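Local coordinates for aminotransferase, class I (Staphylococcus aureus, PDB 2O1B), which probably transfers amino groups between aspartate or related amino acids and 2-oxo acids, using bound pyridoxal-5'-phosphate as its cofactor, at residues A[305-308]-A[309-313]; A[294-298]-A[299-303]; A[59-63]-A[64-68]. All coordinates share one frame; numbering follows the deposited sequence.

Contact 1 of 3, residues A[305-308]-A[309-313]; sequences LEEQ and SNVFK
Leu305 accepts the amide of Ser309 on its carbonyl, Ser309 N to Leu305 O 3.2 Å, while its branched side chain turns from this helical turn into the buried side of the fold and packs on Phe97 and Gln101 of helix 88-102. Glu306 follows on the solvent side. Its O takes the amide of Asn310, with Asn310 N at 2.9 Å from Glu306 O. In one of two conformers its carboxylate loosely crosses the Asn310 side-chain amide, a doubtful contact. The N-H to O bonds from residue i+4 back to residue i are those of the alpha-helix 302-325, whose inner side faces the loop after Lys253, a residue of the cofactor pocket. Glu307 extends outward, and its O meets both the amide of Val311 and that residue's CG2 methyl, Val311 CG2 to Glu307 O being 3.5 Å. Gln308, buried, suits this inner side because its NE2 group is satisfied there, hydrogen-bonded to Asn256 OD1 and Gly254 O. Its backbone O sits at the edge of the Phe312 ring, in plane, with Phe312 CD2 3.3 Å from Gln308 O.

Contact 2 of 3, residues A[294-298]-A[299-303]; sequences AIYAL and NHYDD
The end of helix 288-300, where the chain turns at Tyr301 into helix 302-325, is built round Tyr296, His300 and Tyr301. With its CG anti to the backbone N (chi1 -165°), the Tyr296 ring swings toward the helix end, and His300 ND1 settles over one face, 3.5 Å from Tyr296 CE2, the ring planes oblique at 41°. The same His300 ND1 donates to Tyr296 O at 3.2 Å, on a lone pair in the carbonyl plane. Here the imidazole is both flat partner and donor. Asn299, just before His300, lies alongside Ile295, one turn back, and Asn299 N makes the last sound bond, 3.0 Å from Ile295 O. His300 N then bonds weakly to Tyr296 O and Ala297 O, and Tyr301 N weakly to Ala297 O at 3.1 Å. Tyr301 turns its ring edge to Tyr296, whose CE1 lies 3.7 Å from Tyr301 CE1. A water 3.0 Å from Tyr296 OH is shared, weakly, with Tyr301 OH. Beyond the turn Asp302 forms a salt bridge with Arg100. Such weakening of i to i+4 bonds is typical of a helix C-terminus; Tyr301, leaving helical angles, is itself the N-cap of the next helix.

Contact 3 of 3, residues A[59-63]-A[64-68]; sequences GPTPQ and GIIDH
Gln63 and Asp67 make the polar side-chain link, one turn apart on the outer side of the helix. Gln63 starts with CG anti to its backbone nitrogen (chi1 -172°) and bends at chi2, which brings the amide across the Asp67 carboxylate. Gln63 NE2 then donates to Asp67 OD2 at 2.7 Å, meeting it on the syn side but 28° out of the carboxylate plane.

Of the backbone bonds between the segments, Asp67 N to Gln63 O is the firm one, at 2.8 Å. Pro62 O takes two weaker ones, from Ile65 N at 3.1 Å and Ile66 N at 3.3 Å. Pro62 is the N-cap of helix 63-72, at the end of the loop that follows strand 50-51; its ring restricts phi (-52°) at the entry while its carbonyl serves those two amides.

The apolar contacts lie on the buried side, between helix 288-300, whose Ala293 and Ala297 meet Ile65, and the second subunit, whose Gln79 packs on Thr61 and Ile66. The Ile66 side chain crosses that of Thr61 at about a right angle, Ile66 CD1 3.6 Å from Thr61 CB; the Ile65 side chain lies beside the proline ring, Ile65 CD1 3.8 Å from Pro62 CD. Thr61 suits a mixed setting: CG2 packs on both isoleucines, Ile65 CG2 being 3.9 Å from Thr61 CG2, and OG1 is hydrogen-bonded to Asn256 O.

Along the chain the order is contact 3, contact 2, contact 1. Contact 3 opens helix 63-72; contact 2 joins helix 288-300 to helix 302-325, the helix on which contact 1 continues without a break in sequence. Centres of contacts 2 and 3 are about 11 Å apart and the two touch: Tyr301 OH lies 3.2 Å from Gly64 CA, and the Tyr296 and His68 rings stack. Contact 1 is more distant, its centre about 16 Å from that of contact 2 and about 17 Å from that of contact 3. Asn256 bridges contacts 1 and 3, bonding to Gln308 and Thr61. Each contact has a side chain about 12 Å from a bound cofactor, too far to touch it, consistent with a part in the surrounding scaffold.

Contact 1 of 3, residues A[305-308]-A[309-313]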
ATOM      1  N   LEU A 305      -3.120  19.321 -17.939  1.00 23.59           N
ATOM      2  CA  LEU A 305      -2.280  18.225 -18.461  1.00 23.47           C
ATOM      3  C   LEU A 305      -1.577  18.660 -19.746  1.00 23.91           C
ATOM      4  O   LEU A 305      -0.409  18.325 -19.975  1.00 23.81           O
ATOM      5  CB  LEU A 305      -3.115  16.974 -18.741  1.00 23.67           C
ATOM      6  CG  LEU A 305      -3.617  16.129 -17.566  1.00 23.10           C
ATOM      7  CD1 LEU A 305      -4.303  14.889 -18.104  1.00 25.26           C
ATOM      8  CD2 LEU A 305      -2.465  15.739 -16.649  1.00 24.31           C
ATOM      9  N   GLU A 306      -2.307  19.402 -20.575  1.00 24.22           N
ATOM     10  CA  GLU A 306      -1.770  19.935 -21.825  0.50 24.62           C
ATOM     11  C   GLU A 306      -0.667  20.940 -21.528  1.00 24.53           C
ATOM     12  O   GLU A 306       0.406  20.877 -22.120  1.00 24.05           O
ATOM     13  CB  GLU A 306      -2.877  20.596 -22.647  0.50 24.96           C
ATOM     14  CG  GLU A 306      -2.444  21.031 -24.043  0.50 26.24           C
ATOM     15  CD  GLU A 306      -2.169  19.847 -24.942  0.50 28.61           C
ATOM     16  OE1 GLU A 306      -0.986  19.629 -25.299  0.50 28.96           O
ATOM     17  OE2 GLU A 306      -3.134  19.115 -25.261  0.50 29.51           O
ATOM     18  N   GLU A 307      -0.950  21.863 -20.605  1.00 24.20           N
ATOM     19  CA  GLU A 307       0.012  22.864 -20.150  1.00 25.26           C
ATOM     20  C   GLU A 307       1.326  22.225 -19.699  1.00 25.00           C
ATOM     21  O   GLU A 307       2.403  22.677 -20.092  1.00 24.85           O
ATOM     22  CB  GLU A 307      -0.571  23.680 -18.997  1.00 25.63           C
ATOM     23  CG  GLU A 307       0.344  24.799 -18.512  1.00 29.01           C
ATOM     24  CD  GLU A 307      -0.075  25.375 -17.171  1.00 33.26           C
ATOM     25  OE1 GLU A 307      -1.281  25.678 -16.991  1.00 34.17           O
ATOM     26  OE2 GLU A 307       0.812  25.526 -16.295  1.00 34.83           O
ATOM     27  N   GLN A 308       1.216  21.191 -18.869  1.00 24.94           N
ATOM     28  CA  GLN A 308       2.363  20.434 -18.367  1.00 25.52           C
ATOM     29  C   GLN A 308       3.210  19.898 -19.503  1.00 26.30           C
ATOM     30  O   GLN A 308       4.428  20.045 -19.492  1.00 26.85           O
ATOM     31  CB  GLN A 308       1.900  19.257 -17.508  1.00 25.14           C
ATOM     32  CG  GLN A 308       1.344  19.629 -16.135  1.00 24.99           C
ATOM     33  CD  GLN A 308       2.433  19.845 -15.108  1.00 25.03           C
ATOM     34  OE1 GLN A 308       3.147  20.846 -15.157  1.00 24.06           O
ATOM     35  NE2 GLN A 308       2.579  18.896 -14.171  1.00 25.50           N
ATOM     36  N   SER A 309       2.561  19.260 -20.471  1.00 27.08           N
ATOM     37  CA  SER A 309       3.258  18.721 -21.639  1.00 27.93           C
ATOM     38  C   SER A 309       3.983  19.839 -22.391  1.00 27.87           C
ATOM     39  O   SER A 309       5.150  19.707 -22.738  1.00 27.81           O
ATOM     40  CB  SER A 309       2.268  18.015 -22.567  1.00 28.03           C
ATOM     41  OG  SER A 309       2.943  17.111 -23.432  1.00 29.15           O
ATOM     42  N   ASN A 310       3.295  20.950 -22.625  1.00 28.19           N
ATOM     43  CA  ASN A 310       3.910  22.056 -23.339  1.00 28.52           C
ATOM     44  C   ASN A 310       5.123  22.650 -22.617  1.00 28.46           C
ATOM     45  O   ASN A 310       6.132  22.950 -23.250  1.00 28.67           O
ATOM     46  CB  ASN A 310       2.869  23.119 -23.687  1.00 29.06           C
ATOM     47  CG  ASN A 310       1.824  22.607 -24.669  1.00 30.66           C
ATOM     48  OD1 ASN A 310       0.672  23.050 -24.658  1.00 33.98           O
ATOM     49  ND2 ASN A 310       2.220  21.661 -25.519  1.00 31.94           N
ATOM     50  N   VAL A 311       5.024  22.796 -21.293  1.00 28.67           N
ATOM     51  CA  VAL A 311       6.112  23.347 -20.472  1.00 28.58           C
ATOM     52  C   VAL A 311       7.373  22.490 -20.583  1.00 28.77           C
ATOM     53  O   VAL A 311       8.479  23.011 -20.716  1.00 28.53           O
ATOM     54  CB  VAL A 311       5.690  23.515 -18.990  1.00 28.66           C
ATOM     55  CG1 VAL A 311       6.906  23.566 -18.067  1.00 28.75           C
ATOM     56  CG2 VAL A 311       4.816  24.789 -18.809  1.00 27.71           C
ATOM     57  N   PHE A 312       7.204  21.175 -20.556  1.00 29.43           N
ATOM     58  CA  PHE A 312       8.352  20.280 -20.687  1.00 29.96           C
ATOM     59  C   PHE A 312       8.882  20.187 -22.112  1.00 30.35           C
ATOM     60  O   PHE A 312      10.089  20.006 -22.328  1.00 30.48           O
ATOM     61  CB  PHE A 312       8.058  18.920 -20.059  1.00 29.59           C
ATOM     62  CG  PHE A 312       8.223  18.928 -18.570  1.00 30.67           C
ATOM     63  CD1 PHE A 312       9.429  18.553 -17.993  1.00 30.14           C
ATOM     64  CD2 PHE A 312       7.200  19.388 -17.742  1.00 31.12           C
ATOM     65  CE1 PHE A 312       9.602  18.596 -16.612  1.00 31.18           C
ATOM     66  CE2 PHE A 312       7.368  19.435 -16.368  1.00 30.83           C
ATOM     67  CZ  PHE A 312       8.570  19.031 -15.801  1.00 30.80           C
ATOM     68  N   LYS A 313       7.983  20.358 -23.077  1.00 30.72           N
ATOM     69  CA  LYS A 313       8.351  20.412 -24.483  1.00 30.75           C
ATOM     70  C   LYS A 313       9.390  21.500 -24.740  1.00 31.01           C
ATOM     71  O   LYS A 313      10.446  21.227 -25.322  1.00 31.16           O
ATOM     72  CB  LYS A 313       7.113  20.647 -25.334  1.00 30.78           C
ATOM     73  CG  LYS A 313       7.357  20.652 -26.825  1.00 31.44           C
ATOM     74  CD  LYS A 313       6.061  20.995 -27.523  1.00 33.63           C
ATOM     75  CE  LYS A 313       6.177  20.829 -29.016  1.00 35.72           C
ATOM     76  NZ  LYS A 313       4.815  20.821 -29.635  1.00 37.26           N
TER

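Contact 2 of 3, residues A[294-298]-A[299-303]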
ATOM      1  N   ALA A 294      -8.698  13.267  -6.079  1.00 20.90           N
ATOM      2  CA  ALA A 294      -8.424  12.577  -7.334  1.00 21.31           C
ATOM      3  C   ALA A 294      -9.558  12.724  -8.365  1.00 21.63           C
ATOM      4  O   ALA A 294      -9.303  12.930  -9.563  1.00 21.33           O
ATOM      5  CB  ALA A 294      -8.129  11.115  -7.065  1.00 21.03           C
ATOM      6  N   ILE A 295     -10.801  12.629  -7.889  1.00 22.01           N
ATOM      7  CA  ILE A 295     -11.990  12.785  -8.721  1.00 22.62           C
ATOM      8  C   ILE A 295     -11.966  14.185  -9.289  1.00 23.06           C
ATOM      9  O   ILE A 295     -12.159  14.390 -10.486  1.00 23.47           O
ATOM     10  CB  ILE A 295     -13.300  12.596  -7.889  1.00 22.98           C
ATOM     11  CG1 ILE A 295     -13.540  11.114  -7.574  1.00 22.97           C
ATOM     12  CG2 ILE A 295     -14.527  13.206  -8.619  1.00 22.30           C
ATOM     13  CD1 ILE A 295     -14.424  10.865  -6.340  1.00 22.58           C
ATOM     14  N   TYR A 296     -11.722  15.154  -8.416  1.00 23.82           N
ATOM     15  CA  TYR A 296     -11.722  16.545  -8.833  1.00 24.13           C
ATOM     16  C   TYR A 296     -10.654  16.778  -9.895  1.00 24.44           C
ATOM     17  O   TYR A 296     -10.918  17.439 -10.888  1.00 24.53           O
ATOM     18  CB  TYR A 296     -11.500  17.458  -7.638  1.00 24.78           C
ATOM     19  CG  TYR A 296     -11.840  18.885  -7.947  1.00 24.81           C
ATOM     20  CD1 TYR A 296     -10.847  19.801  -8.288  1.00 25.23           C
ATOM     21  CD2 TYR A 296     -13.163  19.315  -7.936  1.00 25.97           C
ATOM     22  CE1 TYR A 296     -11.166  21.110  -8.584  1.00 23.17           C
ATOM     23  CE2 TYR A 296     -13.490  20.620  -8.225  1.00 25.66           C
ATOM     24  CZ  TYR A 296     -12.488  21.508  -8.546  1.00 25.60           C
ATOM     25  OH  TYR A 296     -12.825  22.803  -8.831  1.00 26.15           O
ATOM     26  N   ALA A 297      -9.470  16.190  -9.702  1.00 24.50           N
ATOM     27  CA  ALA A 297      -8.362  16.370 -10.636  1.00 24.76           C
ATOM     28  C   ALA A 297      -8.713  15.848 -12.022  1.00 24.88           C
ATOM     29  O   ALA A 297      -8.611  16.577 -13.009  1.00 24.66           O
ATOM     30  CB  ALA A 297      -7.103  15.706 -10.112  1.00 24.37           C
ATOM     31  N   LEU A 298      -9.133  14.586 -12.079  1.00 25.05           N
ATOM     32  CA  LEU A 298      -9.481  13.917 -13.329  1.00 25.05           C
ATOM     33  C   LEU A 298     -10.588  14.613 -14.083  1.00 25.29           C
ATOM     34  O   LEU A 298     -10.511  14.756 -15.299  1.00 24.95           O
ATOM     35  CB  LEU A 298      -9.866  12.457 -13.064  1.00 25.23           C
ATOM     36  CG  LEU A 298      -8.698  11.570 -12.624  1.00 25.69           C
ATOM     37  CD1 LEU A 298      -9.200  10.250 -12.044  1.00 26.55           C
ATOM     38  CD2 LEU A 298      -7.779  11.328 -13.804  1.00 26.35           C
ATOM     39  N   ASN A 299     -11.611  15.051 -13.355  1.00 25.67           N
ATOM     40  CA  ASN A 299     -12.757  15.713 -13.969  1.00 26.11           C
ATOM     41  C   ASN A 299     -12.468  17.095 -14.544  1.00 26.34           C
ATOM     42  O   ASN A 299     -13.085  17.495 -15.527  1.00 26.71           O
ATOM     43  CB  ASN A 299     -13.925  15.819 -12.979  1.00 25.75           C
ATOM     44  CG  ASN A 299     -14.625  14.490 -12.738  1.00 26.88           C
ATOM     45  OD1 ASN A 299     -15.358  14.347 -11.756  1.00 28.58           O
ATOM     46  ND2 ASN A 299     -14.406  13.510 -13.622  1.00 27.24           N
ATOM     47  N   HIS A 300     -11.548  17.833 -13.938  1.00 26.65           N
ATOM     48  CA  HIS A 300     -11.447  19.263 -14.266  1.00 26.62           C
ATOM     49  C   HIS A 300     -10.131  19.745 -14.867  1.00 26.43           C
ATOM     50  O   HIS A 300     -10.033  20.913 -15.251  1.00 26.15           O
ATOM     51  CB  HIS A 300     -11.775  20.110 -13.038  1.00 26.75           C
ATOM     52  CG  HIS A 300     -13.172  19.934 -12.545  1.00 28.52           C
ATOM     53  ND1 HIS A 300     -13.477  19.198 -11.420  1.00 30.45           N
ATOM     54  CD2 HIS A 300     -14.350  20.404 -13.020  1.00 30.04           C
ATOM     55  CE1 HIS A 300     -14.784  19.222 -11.223  1.00 30.94           C
ATOM     56  NE2 HIS A 300     -15.337  19.938 -12.185  1.00 31.38           N
ATOM     57  N   TYR A 301      -9.129  18.871 -14.966  1.00 26.52           N
ATOM     58  CA  TYR A 301      -7.781  19.353 -15.317  1.00 26.66           C
ATOM     59  C   TYR A 301      -7.156  18.830 -16.616  1.00 26.61           C
ATOM     60  O   TYR A 301      -5.941  18.652 -16.706  1.00 26.61           O
ATOM     61  CB  TYR A 301      -6.831  19.214 -14.123  1.00 26.41           C
ATOM     62  CG  TYR A 301      -7.175  20.162 -12.991  1.00 26.18           C
ATOM     63  CD1 TYR A 301      -8.103  19.801 -12.011  1.00 25.98           C
ATOM     64  CD2 TYR A 301      -6.577  21.414 -12.905  1.00 24.52           C
ATOM     65  CE1 TYR A 301      -8.428  20.674 -10.975  1.00 24.80           C
ATOM     66  CE2 TYR A 301      -6.890  22.292 -11.872  1.00 26.58           C
ATOM     67  CZ  TYR A 301      -7.809  21.913 -10.911  1.00 26.69           C
ATOM     68  OH  TYR A 301      -8.110  22.779  -9.891  1.00 26.08           O
ATOM     69  N   ASP A 302      -7.992  18.624 -17.629  1.00 26.83           N
ATOM     70  CA  ASP A 302      -7.509  18.254 -18.962  1.00 26.39           C
ATOM     71  C   ASP A 302      -6.565  19.318 -19.545  1.00 26.26           C
ATOM     72  O   ASP A 302      -5.519  18.986 -20.103  1.00 26.37           O
ATOM     73  CB  ASP A 302      -8.696  18.054 -19.913  1.00 26.77           C
ATOM     74  CG  ASP A 302      -9.411  16.734 -19.700  1.00 26.67           C
ATOM     75  OD1 ASP A 302     -10.385  16.472 -20.446  1.00 25.58           O
ATOM     76  OD2 ASP A 302      -9.000  15.963 -18.806  1.00 26.12           O
ATOM     77  N   ASP A 303      -6.952  20.589 -19.430  1.00 25.77           N
ATOM     78  CA  ASP A 303      -6.143  21.693 -19.956  1.00 25.51           C
ATOM     79  C   ASP A 303      -4.785  21.764 -19.252  1.00 24.92           C
ATOM     80  O   ASP A 303      -3.747  21.985 -19.893  1.00 24.52           O
ATOM     81  CB  ASP A 303      -6.888  23.030 -19.834  1.00 26.10           C
ATOM     82  CG  ASP A 303      -8.139  23.090 -20.704  1.00 27.74           C
ATOM     83  OD1 ASP A 303      -8.263  22.275 -21.646  1.00 29.75           O
ATOM     84  OD2 ASP A 303      -9.000  23.961 -20.450  1.00 30.39           O
TER
HETATM   85  O   HOH W   1     -10.981  24.692 -10.338  1.00 43.40           O

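Contact 3 of 3, residues A[59-63]-A[64-68]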
ATOM      1  N   GLY A  59       6.483  21.946 -10.012  1.00 30.76           N
ATOM      2  CA  GLY A  59       5.348  22.805  -9.734  1.00 28.30           C
ATOM      3  C   GLY A  59       4.492  22.296  -8.593  1.00 26.80           C
ATOM      4  O   GLY A  59       4.600  21.122  -8.205  1.00 26.48           O
ATOM      5  N   PRO A  60       3.643  23.180  -8.042  1.00 25.08           N
ATOM      6  CA  PRO A  60       2.703  22.830  -6.986  1.00 23.97           C
ATOM      7  C   PRO A  60       1.468  22.124  -7.524  1.00 23.09           C
ATOM      8  O   PRO A  60       1.180  22.196  -8.722  1.00 23.05           O
ATOM      9  CB  PRO A  60       2.298  24.194  -6.417  1.00 24.07           C
ATOM     10  CG  PRO A  60       2.430  25.132  -7.565  1.00 24.84           C
ATOM     11  CD  PRO A  60       3.557  24.606  -8.414  1.00 24.95           C
ATOM     12  N   THR A  61       0.753  21.448  -6.635  1.00 22.27           N
ATOM     13  CA  THR A  61      -0.576  20.927  -6.921  1.00 21.54           C
ATOM     14  C   THR A  61      -1.524  22.092  -7.219  1.00 20.86           C
ATOM     15  O   THR A  61      -1.560  23.078  -6.466  1.00 20.18           O
ATOM     16  CB  THR A  61      -1.137  20.122  -5.726  1.00 21.85           C
ATOM     17  OG1 THR A  61      -0.120  19.250  -5.195  1.00 22.73           O
ATOM     18  CG2 THR A  61      -2.365  19.286  -6.168  1.00 21.21           C
ATOM     19  N   PRO A  62      -2.287  22.001  -8.321  1.00 20.25           N
ATOM     20  CA  PRO A  62      -3.210  23.113  -8.607  1.00 20.35           C
ATOM     21  C   PRO A  62      -4.105  23.437  -7.394  1.00 20.50           C
ATOM     22  O   PRO A  62      -4.574  22.524  -6.718  1.00 20.08           O
ATOM     23  CB  PRO A  62      -4.040  22.576  -9.770  1.00 20.16           C
ATOM     24  CG  PRO A  62      -3.128  21.627 -10.469  1.00 19.47           C
ATOM     25  CD  PRO A  62      -2.348  20.951  -9.358  1.00 20.26           C
ATOM     26  N   GLN A  63      -4.320  24.717  -7.117  1.00 21.20           N
ATOM     27  CA  GLN A  63      -5.022  25.136  -5.893  1.00 22.06           C
ATOM     28  C   GLN A  63      -6.416  24.513  -5.761  1.00 22.26           C
ATOM     29  O   GLN A  63      -6.842  24.160  -4.660  1.00 23.28           O
ATOM     30  CB  GLN A  63      -5.095  26.665  -5.790  1.00 22.71           C
ATOM     31  CG  GLN A  63      -5.645  27.174  -4.439  1.00 25.13           C
ATOM     32  CD  GLN A  63      -4.777  26.749  -3.249  1.00 28.88           C
ATOM     33  OE1 GLN A  63      -3.547  26.693  -3.349  1.00 31.27           O
ATOM     34  NE2 GLN A  63      -5.419  26.448  -2.122  1.00 27.94           N
ATOM     35  N   GLY A  64      -7.111  24.353  -6.888  1.00 22.11           N
ATOM     36  CA  GLY A  64      -8.435  23.741  -6.905  1.00 21.34           C
ATOM     37  C   GLY A  64      -8.485  22.328  -6.343  1.00 21.04           C
ATOM     38  O   GLY A  64      -9.447  21.977  -5.664  1.00 20.45           O
ATOM     39  N   ILE A  65      -7.454  21.524  -6.619  1.00 20.92           N
ATOM     40  CA  ILE A  65      -7.366  20.164  -6.084  1.00 21.20           C
ATOM     41  C   ILE A  65      -7.134  20.210  -4.580  1.00 21.73           C
ATOM     42  O   ILE A  65      -7.803  19.501  -3.808  1.00 21.58           O
ATOM     43  CB  ILE A  65      -6.255  19.340  -6.794  1.00 21.02           C
ATOM     44  CG1 ILE A  65      -6.612  19.175  -8.278  1.00 22.18           C
ATOM     45  CG2 ILE A  65      -6.061  17.980  -6.125  1.00 22.39           C
ATOM     46  CD1 ILE A  65      -5.448  18.766  -9.193  1.00 20.37           C
ATOM     47  N   ILE A  66      -6.193  21.064  -4.175  1.00 21.85           N
ATOM     48  CA  ILE A  66      -5.937  21.352  -2.765  1.00 22.45           C
ATOM     49  C   ILE A  66      -7.196  21.792  -2.011  1.00 22.58           C
ATOM     50  O   ILE A  66      -7.498  21.228  -0.958  1.00 22.78           O
ATOM     51  CB  ILE A  66      -4.789  22.386  -2.578  1.00 22.00           C
ATOM     52  CG1 ILE A  66      -3.484  21.880  -3.213  1.00 22.71           C
ATOM     53  CG2 ILE A  66      -4.548  22.676  -1.095  1.00 22.59           C
ATOM     54  CD1 ILE A  66      -3.026  20.503  -2.688  1.00 21.68           C
ATOM     55  N   ASP A  67      -7.923  22.784  -2.534  1.00 23.44           N
ATOM     56  CA  ASP A  67      -9.161  23.268  -1.872  1.00 23.98           C
ATOM     57  C   ASP A  67     -10.193  22.165  -1.657  1.00 24.33           C
ATOM     58  O   ASP A  67     -10.824  22.091  -0.604  1.00 23.78           O
ATOM     59  CB  ASP A  67      -9.845  24.389  -2.661  1.00 24.68           C
ATOM     60  CG  ASP A  67      -8.955  25.583  -2.881  1.00 26.12           C
ATOM     61  OD1 ASP A  67      -9.203  26.327  -3.869  1.00 27.81           O
ATOM     62  OD2 ASP A  67      -8.020  25.787  -2.071  1.00 27.15           O
ATOM     63  N   HIS A  68     -10.374  21.321  -2.667  1.00 24.86           N
ATOM     64  CA  HIS A  68     -11.317  20.215  -2.563  1.00 25.93           C
ATOM     65  C   HIS A  68     -10.880  19.097  -1.623  1.00 25.02           C
ATOM     66  O   HIS A  68     -11.721  18.479  -0.971  1.00 24.92           O
ATOM     67  CB  HIS A  68     -11.708  19.690  -3.945  1.00 26.75           C
ATOM     68  CG  HIS A  68     -12.867  20.434  -4.528  1.00 30.65           C
ATOM     69  ND1 HIS A  68     -14.135  19.902  -4.596  1.00 33.43           N
ATOM     70  CD2 HIS A  68     -12.969  21.709  -4.982  1.00 33.31           C
ATOM     71  CE1 HIS A  68     -14.959  20.800  -5.108  1.00 34.90           C
ATOM     72  NE2 HIS A  68     -14.278  21.909  -5.344  1.00 33.76           N
TER